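Local coordinates for protein trichothecene 15-O-acetyltransferase TRI3 (Fusarium sporotrichioides, PDB 3FOT) that transfers an acetyl group to the 15-hydroxyl of trichothecene intermediates such as 15-deacetylcalonectrin in the biosynthesis of mycotoxins including T-2 toxin, at residues Arg48-Tyr54 and Met141-Arg145; Phe78-Leu83 and Trp120-Ile125; Glu88-Cys92 and Asn352-Met356; Tyr108-Asn114 and Ile220-Ile226; Val205-Gly210 and Ile450-Ala454. The contacts are given in a common frame with arbitrary orientation. Residues are numbered along the deposited sequence.

Contacts 2 to 5 form a connected group, whereas contact 1 touches none of the others. Helix 71-88 links the group. It provides the first segment of contact 2, which packs on contact 5 (Ala81 CB to Val205 N, 3.6 Å) and on contact 4 (Leu83 O to Trp222 CH2, 3.5 Å), and it leads directly into contact 3, where Pro90 CG lies 3.2 Å from Glu225 O of contact 4. Contacts 1 and 5 reach the same six-stranded sheet, with centres 32 Å apart. All five lie away from His414, which binds 15-deacetylcalonectrin, but contacts 1 and 3 both border His186 of the HxxxD sequence characteristic of BAHD enzymes.

Contact 1: Arg48-Tyr54 and Met141-Arg145; sequences RALYDLY and MEEGR
This polar helix-to-loop contact joins helix 134-147 to the turn that leads into strand 53-61, an inner strand of the six-stranded sheet. Ala49, with positive phi (60°), is the C-prime residue of a Schellman motif closing helix 43-46. A type I turn from Ala49 to Asp52 follows, closed by Asp52 N to Ala49 O at 3.3 Å, after which Leu53 and Tyr54 are extended. The nearest CA atoms, of Arg48 and Arg145, are 8.0 Å apart. Tyr54 (chi1 m) donates from OH to Glu142 OE2 at 2.7 Å. That carboxylate, folded back with chi1 and chi2 both m, also holds Arg145 one helical turn on, whose NE lies 3.1 Å from Glu142 OE1 in a salt bridge. Arg145 (t, t, m) lies against the turn: Ala49 CB sits over one guanidinium face, 3.4 Å from Arg145 CZ, and Arg145 CD is 3.4 Å from Arg48 O. Met141 CE packs 4.1 Å from Tyr54 CE1. The Tyr54 ring also stacks with His183, and Tyr51 O accepts a bond from His186 ND1. A helix packed on the sheet, with the adjoining turn bonded to the histidine of the HxxxD sequence, fits the CoA-dependent acyltransferase fold of BAHD enzymes.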
# COMPACT_ATOMS: atom_id res chain seq x y z
N ARG A 48 14.69 9.97 -0.24
CA ARG A 48 15.37 8.81 0.31
C ARG A 48 14.50 7.56 0.20
O ARG A 48 14.82 6.53 0.77
CB ARG A 48 15.70 9.04 1.77
CG ARG A 48 16.88 9.98 2.00
CD ARG A 48 17.21 9.99 3.49
NE ARG A 48 16.24 10.77 4.26
CZ ARG A 48 15.94 10.57 5.54
NH1 ARG A 48 16.51 9.57 6.23
NH2 ARG A 48 15.05 11.36 6.13
N ALA A 49 13.41 7.67 -0.56
CA ALA A 49 12.50 6.55 -0.83
C ALA A 49 11.89 5.96 0.44
O ALA A 49 11.58 4.77 0.48
CB ALA A 49 13.24 5.44 -1.62
N LEU A 50 11.69 6.81 1.46
CA LEU A 50 11.34 6.32 2.78
C LEU A 50 9.97 5.66 2.84
O LEU A 50 9.77 4.82 3.70
CB LEU A 50 11.45 7.41 3.86
CG LEU A 50 12.85 7.97 4.16
CD1 LEU A 50 12.81 8.72 5.48
CD2 LEU A 50 13.90 6.86 4.16
N TYR A 51 9.04 6.04 1.96
CA TYR A 51 7.71 5.39 1.93
C TYR A 51 7.40 4.62 0.62
O TYR A 51 6.23 4.39 0.32
CB TYR A 51 6.57 6.41 2.12
CG TYR A 51 6.53 7.11 3.46
CD1 TYR A 51 5.76 6.60 4.50
CD2 TYR A 51 7.23 8.29 3.67
CE1 TYR A 51 5.69 7.26 5.73
CE2 TYR A 51 7.17 8.96 4.89
CZ TYR A 51 6.41 8.43 5.92
OH TYR A 51 6.35 9.06 7.15
N ASP A 52 8.43 4.25 -0.14
CA ASP A 52 8.23 3.66 -1.47
C ASP A 52 7.41 2.36 -1.35
O ASP A 52 7.55 1.61 -0.37
CB ASP A 52 9.58 3.34 -2.14
CG ASP A 52 10.18 4.53 -2.88
OD1 ASP A 52 9.82 5.70 -2.62
OD2 ASP A 52 11.05 4.29 -3.76
N LEU A 53 6.57 2.12 -2.35
CA LEU A 53 5.74 0.92 -2.44
C LEU A 53 6.43 -0.10 -3.31
O LEU A 53 6.98 0.25 -4.35
CB LEU A 53 4.40 1.25 -3.13
CG LEU A 53 3.55 2.41 -2.62
CD1 LEU A 53 2.44 2.69 -3.62
CD2 LEU A 53 3.01 1.98 -1.29
N TYR A 54 6.41 -1.36 -2.88
CA TYR A 54 6.84 -2.45 -3.76
C TYR A 54 5.78 -3.53 -3.72
O TYR A 54 5.24 -3.85 -2.65
CB TYR A 54 8.14 -3.07 -3.28
CG TYR A 54 9.36 -2.21 -3.34
CD1 TYR A 54 10.29 -2.38 -4.37
CD2 TYR A 54 9.63 -1.25 -2.35
CE1 TYR A 54 11.45 -1.63 -4.42
CE2 TYR A 54 10.80 -0.48 -2.39
CZ TYR A 54 11.70 -0.69 -3.44
OH TYR A 54 12.88 -0.01 -3.55
N MET A 141 18.01 -3.58 -3.69
CA MET A 141 17.77 -2.22 -4.11
C MET A 141 17.82 -1.27 -2.92
O MET A 141 18.40 -0.16 -3.00
CB MET A 141 16.42 -2.12 -4.83
CG MET A 141 16.44 -2.72 -6.21
SD MET A 141 14.75 -2.72 -6.92
CE MET A 141 14.44 -0.98 -7.12
N GLU A 142 17.28 -1.72 -1.80
CA GLU A 142 17.31 -0.90 -0.60
C GLU A 142 18.72 -0.79 -0.03
O GLU A 142 19.13 0.29 0.39
CB GLU A 142 16.29 -1.40 0.42
CG GLU A 142 14.86 -1.11 -0.04
CD GLU A 142 14.61 0.39 -0.26
OE1 GLU A 142 15.16 1.22 0.50
OE2 GLU A 142 13.89 0.74 -1.21
N GLU A 143 19.46 -1.89 -0.06
CA GLU A 143 20.88 -1.86 0.33
C GLU A 143 21.69 -0.94 -0.61
O GLU A 143 22.48 -0.09 -0.15
CB GLU A 143 21.46 -3.28 0.40
CG GLU A 143 20.88 -4.11 1.55
CD GLU A 143 21.01 -5.63 1.36
OE1 GLU A 143 21.79 -6.08 0.48
OE2 GLU A 143 20.31 -6.38 2.10
N GLY A 144 21.47 -1.09 -1.92
CA GLY A 144 22.12 -0.27 -2.95
C GLY A 144 21.85 1.23 -2.85
O GLY A 144 22.76 2.03 -3.07
N ARG A 145 20.60 1.58 -2.54
CA ARG A 145 20.08 2.96 -2.33
C ARG A 145 21.13 3.94 -1.81
O ARG A 145 21.27 5.05 -2.30
CB ARG A 145 18.83 2.97 -1.44
CG ARG A 145 18.14 4.32 -1.39
CD ARG A 145 16.70 4.22 -0.86
NE ARG A 145 15.89 3.30 -1.66
CZ ARG A 145 15.62 3.47 -2.95
NH1 ARG A 145 16.10 4.55 -3.59
NH2 ARG A 145 14.89 2.57 -3.59
O HOH W 1 14.24 3.50 2.01

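Contact 2: Phe78-Leu83 and Trp120-Ile125; sequences FELALL and WARGCI
Leu82, Glu79 and Ile125 lose the most surface where helices 71-88 and 114-124 cross, their local axes 8.8 Å apart at closest, with 124° between their N-to-C directions. Leu82 (chi1 t, chi2 p) points straight across: its CG is 3.5 Å from Trp120 CH2, and its CD2 lies 3.6 Å from Cys124 CB and 4.0 Å from Ile125 CD1. Small Ala121 lets the backbones close in, with the CA atoms of Glu79 and Ala121 5.3 Å apart. In this part of the acyltransferase fold, helix 114-124 runs into strand 125-129 at the edge of the six-stranded sheet, so helix 71-88 packs across the point where helix gives way to strand. Ile125, the first strand residue (chi1 and chi2 both m), sets CG1 3.9 Å from Glu79 CG and CD1 4.2 Å from Phe78 CB. The Glu79 carboxylate is paired with Lys75, whose amine also reaches Ile125 O. Leu83 CG covers Ala121 CB at 3.7 Å while Leu83 CD2 meets the Trp120 ring edge.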
# COMPACT_ATOMS: atom_id res chain seq x y z
N PHE A 78 5.38 -5.97 -21.92
CA PHE A 78 5.03 -5.09 -20.79
C PHE A 78 5.27 -3.62 -21.12
O PHE A 78 4.64 -2.73 -20.56
CB PHE A 78 5.78 -5.51 -19.53
CG PHE A 78 5.03 -6.54 -18.74
CD1 PHE A 78 3.91 -6.17 -17.98
CD2 PHE A 78 5.41 -7.86 -18.78
CE1 PHE A 78 3.20 -7.15 -17.26
CE2 PHE A 78 4.71 -8.84 -18.07
CZ PHE A 78 3.61 -8.49 -17.30
N GLU A 79 6.19 -3.35 -22.03
CA GLU A 79 6.37 -1.97 -22.51
C GLU A 79 5.10 -1.52 -23.23
O GLU A 79 4.60 -0.40 -23.02
CB GLU A 79 7.58 -1.88 -23.44
CG GLU A 79 8.93 -1.94 -22.72
CD GLU A 79 10.06 -2.08 -23.73
OE1 GLU A 79 9.77 -1.97 -24.94
OE2 GLU A 79 11.21 -2.31 -23.34
N LEU A 80 4.58 -2.39 -24.08
CA LEU A 80 3.34 -2.13 -24.83
C LEU A 80 2.14 -1.95 -23.87
O LEU A 80 1.39 -0.99 -23.98
CB LEU A 80 3.10 -3.26 -25.84
CG LEU A 80 4.11 -3.26 -26.99
CD1 LEU A 80 3.98 -4.55 -27.79
CD2 LEU A 80 3.91 -2.06 -27.90
N ALA A 81 2.00 -2.86 -22.91
CA ALA A 81 1.00 -2.77 -21.87
C ALA A 81 1.12 -1.48 -21.07
O ALA A 81 0.11 -0.86 -20.73
CB ALA A 81 1.09 -4.00 -20.94
N LEU A 82 2.34 -1.08 -20.74
CA LEU A 82 2.55 0.11 -19.90
C LEU A 82 2.12 1.38 -20.64
O LEU A 82 1.56 2.34 -20.06
CB LEU A 82 4.01 0.21 -19.49
CG LEU A 82 4.38 1.39 -18.58
CD1 LEU A 82 3.56 1.41 -17.26
CD2 LEU A 82 5.87 1.31 -18.28
N LEU A 83 2.38 1.40 -21.94
CA LEU A 83 1.88 2.52 -22.77
C LEU A 83 0.36 2.61 -22.76
O LEU A 83 -0.20 3.71 -22.58
CB LEU A 83 2.42 2.42 -24.20
CG LEU A 83 3.92 2.67 -24.35
CD1 LEU A 83 4.43 2.14 -25.68
CD2 LEU A 83 4.24 4.17 -24.17
N TRP A 120 10.10 6.38 -22.80
CA TRP A 120 9.70 6.38 -21.40
C TRP A 120 9.34 4.95 -20.92
O TRP A 120 9.84 4.50 -19.89
CB TRP A 120 8.52 7.36 -21.13
CG TRP A 120 7.83 7.09 -19.81
CD1 TRP A 120 8.23 7.50 -18.57
CD2 TRP A 120 6.65 6.28 -19.61
NE1 TRP A 120 7.36 7.01 -17.61
CE2 TRP A 120 6.38 6.27 -18.23
CE3 TRP A 120 5.80 5.57 -20.48
CZ2 TRP A 120 5.30 5.56 -17.67
CZ3 TRP A 120 4.70 4.87 -19.93
CH2 TRP A 120 4.47 4.87 -18.53
N ALA A 121 8.46 4.27 -21.65
CA ALA A 121 8.03 2.91 -21.25
C ALA A 121 9.20 1.91 -21.21
O ALA A 121 9.35 1.14 -20.25
CB ALA A 121 6.90 2.41 -22.18
N ARG A 122 10.07 1.96 -22.22
CA ARG A 122 11.28 1.13 -22.22
C ARG A 122 12.13 1.36 -20.97
O ARG A 122 12.68 0.41 -20.36
CB ARG A 122 12.06 1.40 -23.51
CG ARG A 122 13.40 0.68 -23.63
CD ARG A 122 14.15 1.17 -24.88
NE ARG A 122 13.23 1.37 -26.00
CZ ARG A 122 13.07 2.54 -26.61
NH1 ARG A 122 13.81 3.59 -26.25
NH2 ARG A 122 12.20 2.63 -27.61
N GLY A 123 12.21 2.63 -20.55
CA GLY A 123 12.96 3.03 -19.36
C GLY A 123 12.42 2.50 -18.04
O GLY A 123 13.14 2.49 -17.04
N CYS A 124 11.14 2.08 -18.04
CA CYS A 124 10.48 1.62 -16.83
C CYS A 124 10.44 0.10 -16.66
O CYS A 124 9.99 -0.38 -15.62
CB CYS A 124 9.03 2.11 -16.80
SG CYS A 124 8.86 3.88 -16.61
N ILE A 125 10.87 -0.64 -17.67
CA ILE A 125 10.76 -2.10 -17.61
C ILE A 125 12.15 -2.69 -17.73
O ILE A 125 12.87 -2.39 -18.69
CB ILE A 125 9.88 -2.68 -18.75
CG1 ILE A 125 8.52 -1.97 -18.85
CG2 ILE A 125 9.73 -4.20 -18.60
CD1 ILE A 125 7.58 -2.21 -17.71

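Contact 3: Glu88-Cys92 and Asn352-Met356; sequences EHPEC and NFYAM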
# COMPACT_ATOMS: atom_id res chain seq x y z
N GLU A 88 -4.75 4.96 -20.01
CA GLU A 88 -5.87 4.76 -19.10
C GLU A 88 -5.70 5.50 -17.77
O GLU A 88 -6.67 6.08 -17.24
CB GLU A 88 -6.02 3.28 -18.79
CG GLU A 88 -6.43 2.41 -19.98
CD GLU A 88 -6.89 1.02 -19.54
OE1 GLU A 88 -6.91 0.73 -18.32
OE2 GLU A 88 -7.30 0.22 -20.42
N HIS A 89 -4.49 5.44 -17.22
CA HIS A 89 -4.20 5.91 -15.85
C HIS A 89 -2.82 6.57 -15.79
O HIS A 89 -1.83 5.96 -15.42
CB HIS A 89 -4.35 4.76 -14.85
CG HIS A 89 -5.72 4.16 -14.89
ND1 HIS A 89 -6.85 4.89 -14.58
CD2 HIS A 89 -6.16 2.94 -15.27
CE1 HIS A 89 -7.92 4.13 -14.73
NE2 HIS A 89 -7.53 2.94 -15.15
N PRO A 90 -2.77 7.85 -16.20
CA PRO A 90 -1.48 8.54 -16.30
C PRO A 90 -0.73 8.83 -15.00
O PRO A 90 0.37 9.38 -15.06
CB PRO A 90 -1.80 9.85 -17.04
CG PRO A 90 -3.30 9.83 -17.31
CD PRO A 90 -3.93 8.66 -16.64
N GLU A 91 -1.28 8.43 -13.85
CA GLU A 91 -0.55 8.50 -12.61
C GLU A 91 0.80 7.81 -12.71
O GLU A 91 1.74 8.20 -12.04
CB GLU A 91 -1.35 7.83 -11.49
CG GLU A 91 -2.49 8.71 -10.96
CD GLU A 91 -3.74 8.71 -11.81
OE1 GLU A 91 -3.87 7.92 -12.78
OE2 GLU A 91 -4.61 9.52 -11.46
N CYS A 92 0.89 6.78 -13.56
CA CYS A 92 2.13 6.00 -13.74
C CYS A 92 3.30 6.79 -14.35
O CYS A 92 4.44 6.31 -14.34
CB CYS A 92 1.84 4.74 -14.57
SG CYS A 92 1.40 5.12 -16.28
N ASN A 352 -12.98 3.98 -9.69
CA ASN A 352 -11.94 4.16 -10.71
C ASN A 352 -10.90 5.23 -10.31
O ASN A 352 -10.52 6.06 -11.13
CB ASN A 352 -12.63 4.53 -12.05
CG ASN A 352 -11.68 4.45 -13.25
OD1 ASN A 352 -10.80 3.59 -13.31
ND2 ASN A 352 -11.88 5.35 -14.21
N PHE A 353 -10.44 5.21 -9.06
CA PHE A 353 -9.61 6.28 -8.49
C PHE A 353 -8.26 5.69 -8.11
O PHE A 353 -8.18 4.79 -7.27
CB PHE A 353 -10.26 6.89 -7.23
CG PHE A 353 -9.68 8.25 -6.86
CD1 PHE A 353 -10.23 9.42 -7.40
CD2 PHE A 353 -8.59 8.35 -6.00
CE1 PHE A 353 -9.70 10.67 -7.07
CE2 PHE A 353 -8.07 9.61 -5.65
CZ PHE A 353 -8.61 10.76 -6.20
N TYR A 354 -7.21 6.19 -8.76
CA TYR A 354 -5.87 5.59 -8.64
C TYR A 354 -4.91 6.38 -7.77
O TYR A 354 -3.95 5.81 -7.22
CB TYR A 354 -5.25 5.38 -10.04
CG TYR A 354 -5.85 4.20 -10.77
CD1 TYR A 354 -7.19 4.22 -11.19
CD2 TYR A 354 -5.10 3.06 -11.01
CE1 TYR A 354 -7.75 3.14 -11.82
CE2 TYR A 354 -5.65 1.96 -11.69
CZ TYR A 354 -6.98 2.01 -12.08
OH TYR A 354 -7.55 0.94 -12.73
N ALA A 355 -5.13 7.68 -7.64
CA ALA A 355 -4.30 8.50 -6.74
C ALA A 355 -4.62 8.14 -5.28
O ALA A 355 -5.59 7.41 -5.02
CB ALA A 355 -4.52 10.00 -7.01
N MET A 356 -3.81 8.64 -4.34
CA MET A 356 -4.04 8.44 -2.91
C MET A 356 -5.46 8.84 -2.56
O MET A 356 -5.90 9.92 -2.93
CB MET A 356 -3.09 9.33 -2.11
CG MET A 356 -3.18 9.17 -0.63
SD MET A 356 -2.01 7.96 -0.01
CE MET A 356 -0.43 8.72 -0.44
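Glu88 is the last helical residue, and its carboxylate forms a salt bridge with Arg203. At His89 the chain leaves helical geometry (phi/psi -142/81), and the side chain swings toward the 352-356 segment. There the imidazole stacks face-to-face on the ring of Tyr354, with centroids 3.6 Å apart and planes inclined by 21°. Asn352 approaches the edge of the same imidazole, its OD1 3.3 Å from His89 CE1. Pro90 then opens a short 3-10 turn that carries Glu91 back into contact. The side chain of Glu91, bent at chi2 (p), brings OE1 to 4.0 Å from Tyr354 CB; OE2 is bound by Ser230 N, and Ser230 OG in turn pairs with Tyr354 N, so Ser230 bridges the two segments. Cys92, still within the 3-10 segment, packs on Phe197. The stack thus joins the end of helix 71-88 to the connection between helix 347-350 and strand 358-365, alongside helix 191-205, whose Asp200 hydrogen-bonds Tyr354 OH.

Contact 4: Tyr108-Asn114 and Ile220-Ile226; sequences YESPESN and IQWGQEI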
# COMPACT_ATOMS: atom_id res chain seq x y z
N TYR A 108 1.97 16.28 -14.30
CA TYR A 108 1.82 15.35 -15.41
C TYR A 108 2.02 16.09 -16.74
O TYR A 108 1.44 17.16 -16.95
CB TYR A 108 0.46 14.63 -15.43
CG TYR A 108 0.42 13.68 -16.60
CD1 TYR A 108 1.14 12.48 -16.54
CD2 TYR A 108 -0.23 14.02 -17.80
CE1 TYR A 108 1.19 11.61 -17.63
CE2 TYR A 108 -0.20 13.15 -18.90
CZ TYR A 108 0.52 11.95 -18.80
OH TYR A 108 0.58 11.10 -19.87
N GLU A 109 2.82 15.50 -17.63
CA GLU A 109 2.98 16.05 -18.98
C GLU A 109 2.79 14.94 -20.02
O GLU A 109 3.40 13.87 -19.92
CB GLU A 109 4.34 16.73 -19.13
CG GLU A 109 4.62 17.31 -20.53
CD GLU A 109 6.02 17.89 -20.67
OE1 GLU A 109 6.94 17.52 -19.90
OE2 GLU A 109 6.20 18.75 -21.56
N SER A 110 1.93 15.18 -21.00
CA SER A 110 1.79 14.23 -22.12
C SER A 110 3.11 14.06 -22.85
O SER A 110 3.89 15.01 -22.95
CB SER A 110 0.77 14.74 -23.12
OG SER A 110 -0.51 14.52 -22.68
N PRO A 111 3.39 12.85 -23.38
CA PRO A 111 4.59 12.66 -24.19
C PRO A 111 4.61 13.63 -25.38
O PRO A 111 3.57 13.86 -26.00
CB PRO A 111 4.48 11.21 -24.68
CG PRO A 111 3.64 10.54 -23.60
CD PRO A 111 2.63 11.58 -23.21
N GLU A 112 5.77 14.21 -25.64
CA GLU A 112 5.96 15.15 -26.74
C GLU A 112 5.80 14.49 -28.11
O GLU A 112 5.56 15.17 -29.11
CB GLU A 112 7.34 15.81 -26.64
CG GLU A 112 8.50 14.85 -26.47
CD GLU A 112 9.80 15.37 -27.07
OE1 GLU A 112 10.43 16.25 -26.46
OE2 GLU A 112 10.19 14.87 -28.16
N SER A 113 5.94 13.17 -28.14
CA SER A 113 5.83 12.39 -29.36
C SER A 113 5.63 10.93 -28.99
O SER A 113 5.92 10.52 -27.87
CB SER A 113 7.10 12.52 -30.21
OG SER A 113 8.23 11.93 -29.57
N ASN A 114 5.15 10.15 -29.95
CA ASN A 114 5.00 8.73 -29.71
C ASN A 114 6.37 8.06 -29.44
O ASN A 114 6.46 7.14 -28.61
CB ASN A 114 4.19 8.07 -30.85
CG ASN A 114 2.70 8.52 -30.87
OD1 ASN A 114 1.79 7.73 -30.57
ND2 ASN A 114 2.46 9.77 -31.23
N ILE A 220 -1.26 5.88 -30.24
CA ILE A 220 -1.96 6.55 -29.15
C ILE A 220 -1.94 8.05 -29.44
O ILE A 220 -0.90 8.60 -29.82
CB ILE A 220 -1.30 6.20 -27.80
CG1 ILE A 220 -1.40 4.68 -27.53
CG2 ILE A 220 -1.94 7.00 -26.67
CD1 ILE A 220 -1.23 4.25 -26.05
N GLN A 221 -3.09 8.71 -29.31
CA GLN A 221 -3.17 10.16 -29.47
C GLN A 221 -2.83 10.84 -28.14
O GLN A 221 -3.73 11.21 -27.37
CB GLN A 221 -4.55 10.60 -29.99
CG GLN A 221 -4.85 10.20 -31.44
CD GLN A 221 -3.91 10.87 -32.45
N TRP A 222 -1.53 10.97 -27.87
CA TRP A 222 -1.04 11.57 -26.63
C TRP A 222 -1.57 12.99 -26.46
O TRP A 222 -1.65 13.75 -27.43
CB TRP A 222 0.48 11.54 -26.56
CG TRP A 222 1.00 10.13 -26.49
CD1 TRP A 222 1.76 9.49 -27.43
CD2 TRP A 222 0.74 9.16 -25.46
NE1 TRP A 222 2.02 8.20 -27.03
CE2 TRP A 222 1.42 7.98 -25.82
CE3 TRP A 222 0.05 9.21 -24.23
CZ2 TRP A 222 1.39 6.83 -25.03
CZ3 TRP A 222 0.02 8.06 -23.44
CH2 TRP A 222 0.69 6.90 -23.84
N GLY A 223 -1.94 13.32 -25.23
CA GLY A 223 -2.72 14.52 -24.95
C GLY A 223 -4.11 14.15 -24.50
O GLY A 223 -4.63 14.70 -23.53
N GLN A 224 -4.71 13.16 -25.17
CA GLN A 224 -6.05 12.71 -24.83
C GLN A 224 -6.18 11.98 -23.49
O GLN A 224 -7.30 11.76 -23.04
CB GLN A 224 -6.66 11.85 -25.93
CG GLN A 224 -6.68 12.54 -27.28
CD GLN A 224 -7.44 11.74 -28.30
OE1 GLN A 224 -7.79 10.58 -28.05
NE2 GLN A 224 -7.69 12.34 -29.46
N GLU A 225 -5.06 11.64 -22.87
CA GLU A 225 -5.07 10.93 -21.58
C GLU A 225 -5.09 11.89 -20.38
O GLU A 225 -5.29 11.46 -19.26
CB GLU A 225 -3.85 10.01 -21.45
CG GLU A 225 -2.56 10.70 -21.02
CD GLU A 225 -1.86 11.47 -22.16
OE1 GLU A 225 -2.44 11.64 -23.25
OE2 GLU A 225 -0.69 11.90 -21.97
N ILE A 226 -4.88 13.18 -20.61
CA ILE A 226 -4.89 14.15 -19.50
C ILE A 226 -6.20 14.08 -18.72
O ILE A 226 -6.20 14.07 -17.49
CB ILE A 226 -4.54 15.58 -20.00
CG1 ILE A 226 -3.07 15.61 -20.42
CG2 ILE A 226 -4.81 16.64 -18.92
CD1 ILE A 226 -2.70 16.82 -21.21
O HOH W 2 3.44 6.01 -28.31
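Ile220 opens the 220-226 segment near Asn114, and its side chain packs on Phe87. Gln221 then centres an inverse gamma turn, closed by a weak bond from Trp222 N to Ile220 O (3.1 Å), which swings Trp222 toward the 108-114 segment. The indole lies against Pro111: Pro111 CG stands 3.9 Å from the centroid of the five-membered ring of Trp222, 21° off its normal, a CH-pi contact. Trp222 NE1 donates to water 2 (2.9 Å), and that water donates to Asn114 O (3.2 Å). Gly223, with phi of 111°, starts a type I turn running to Ile226, and its CA is 5.3 Å from that of Ser110. The turn brings Glu225 inward, where its OE1 accepts from Gly223 N (2.6 Å), while OE2 accepts from both Tyr108 OH (2.6 Å) and Ser110 OG (2.7 Å). Tyr108 OH is also bonded to Arg86 NE. Ile226 completes the contact, with CG1 4.1 Å from Tyr108 CE2 and CD1 3.5 Å from Ser110 OG. Together these bonds fasten a beta turn, through one buried carboxylate, to a strand-to-helix connection in which Ser113 is the N-cap of helix 114-124.

Contact 5: Val205-Gly210 and Ile450-Ala454; sequences VGSYIG and IKQTA
A type I turn from Val205 to Tyr208, following helix 191-205, docks on strand 449-452, an outermost strand of the six-stranded sheet of this BAHD-family acyltransferase. Tyr208 N to Val205 O (3.0 Å) closes the turn. The nearest CA atoms, of Gly206 and Gln452, are 4.6 Å apart; Gly206 CA lies 3.0 Å from Lys451 O, and any beta carbon there would clash with that oxygen. Thr453 N donates to Gly206 O at 3.0 Å with a nearly straight N-H...O angle of 179°. Gly206 O also accepts from water 3 (2.9 Å), which in turn accepts from Ala454 N (2.9 Å), so the successive amides of Thr453 and Ala454 are served by one oxygen, the second through water. Gln452, extended with chi1 and chi2 both t, sends NE2 to Ile209 O in a weak bond of 3.3 Å, while its OE1 is held by Thr455. Lys451 points away and pairs with Asn458; Tyr208 OH hydrogen-bonds Asp84 on helix 71-88. Beneath the polar layer, Ile450 CG2 packs 3.6 Å from Val205 CG1 and 3.9 Å from Ile209 CD1. Ser207 OG and Thr453 OG1 stand 4.3 Å apart, and water 4 spans the gap, 2.7 Å from Ser207 OG, to which it donates, and 2.7 Å from Thr453 OG1.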
# COMPACT_ATOMS: atom_id res chain seq x y z
N VAL A 205 -1.41 -6.61 -20.87
CA VAL A 205 -0.31 -7.35 -21.51
C VAL A 205 -0.85 -8.54 -22.34
O VAL A 205 -0.21 -8.99 -23.30
CB VAL A 205 0.77 -7.75 -20.48
CG1 VAL A 205 0.27 -8.94 -19.66
CG2 VAL A 205 2.12 -8.05 -21.18
N GLY A 206 -2.05 -9.02 -21.98
CA GLY A 206 -2.70 -10.15 -22.68
C GLY A 206 -2.97 -9.88 -24.15
O GLY A 206 -3.13 -10.83 -24.94
N SER A 207 -3.05 -8.60 -24.51
CA SER A 207 -3.28 -8.18 -25.89
C SER A 207 -2.06 -8.40 -26.78
O SER A 207 -2.18 -8.34 -28.00
CB SER A 207 -3.67 -6.70 -25.94
OG SER A 207 -4.92 -6.51 -25.32
N TYR A 208 -0.90 -8.68 -26.18
CA TYR A 208 0.37 -8.67 -26.92
C TYR A 208 1.10 -10.00 -26.90
O TYR A 208 2.15 -10.15 -27.51
CB TYR A 208 1.30 -7.57 -26.39
CG TYR A 208 0.66 -6.22 -26.50
CD1 TYR A 208 0.49 -5.62 -27.75
CD2 TYR A 208 0.14 -5.56 -25.37
CE1 TYR A 208 -0.12 -4.39 -27.88
CE2 TYR A 208 -0.50 -4.34 -25.49
CZ TYR A 208 -0.62 -3.76 -26.76
OH TYR A 208 -1.25 -2.54 -26.92
N ILE A 209 0.55 -10.97 -26.18
CA ILE A 209 1.11 -12.31 -26.19
C ILE A 209 0.73 -12.98 -27.50
O ILE A 209 -0.46 -13.07 -27.84
CB ILE A 209 0.61 -13.17 -25.01
CG1 ILE A 209 0.95 -12.50 -23.68
CG2 ILE A 209 1.27 -14.58 -25.09
CD1 ILE A 209 0.17 -13.08 -22.50
N GLY A 210 1.72 -13.44 -28.25
CA GLY A 210 1.48 -14.30 -29.42
C GLY A 210 1.07 -13.57 -30.69
O GLY A 210 0.40 -14.16 -31.56
N ILE A 450 -2.63 -14.20 -16.10
CA ILE A 450 -2.43 -13.42 -17.29
C ILE A 450 -2.78 -14.37 -18.44
O ILE A 450 -2.25 -15.49 -18.51
CB ILE A 450 -0.96 -12.95 -17.43
CG1 ILE A 450 -0.62 -11.96 -16.31
CG2 ILE A 450 -0.74 -12.26 -18.78
CD1 ILE A 450 0.87 -11.66 -16.11
N LYS A 451 -3.69 -13.92 -19.31
CA LYS A 451 -4.22 -14.71 -20.44
C LYS A 451 -3.80 -14.08 -21.75
O LYS A 451 -3.58 -12.88 -21.82
CB LYS A 451 -5.75 -14.75 -20.40
CG LYS A 451 -6.29 -15.55 -19.23
CD LYS A 451 -7.79 -15.38 -19.12
CE LYS A 451 -8.28 -16.17 -17.92
NZ LYS A 451 -8.67 -17.52 -18.38
N GLN A 452 -3.71 -14.91 -22.80
CA GLN A 452 -3.69 -14.41 -24.18
C GLN A 452 -5.14 -14.05 -24.51
O GLN A 452 -6.01 -14.93 -24.59
CB GLN A 452 -3.20 -15.50 -25.14
CG GLN A 452 -3.10 -15.04 -26.58
CD GLN A 452 -2.69 -16.14 -27.53
OE1 GLN A 452 -2.80 -17.32 -27.22
NE2 GLN A 452 -2.25 -15.75 -28.71
N THR A 453 -5.39 -12.76 -24.66
CA THR A 453 -6.75 -12.25 -24.69
C THR A 453 -7.55 -12.83 -25.87
O THR A 453 -8.73 -13.17 -25.70
CB THR A 453 -6.75 -10.72 -24.71
OG1 THR A 453 -6.01 -10.25 -23.57
CG2 THR A 453 -8.16 -10.17 -24.63
N ALA A 454 -6.89 -12.94 -27.02
CA ALA A 454 -7.54 -13.45 -28.25
C ALA A 454 -8.04 -14.89 -28.12
O ALA A 454 -9.02 -15.28 -28.76
CB ALA A 454 -6.60 -13.32 -29.42
O HOH W 3 -4.39 -11.49 -27.48
O HOH W 4 -5.88 -7.59 -23.05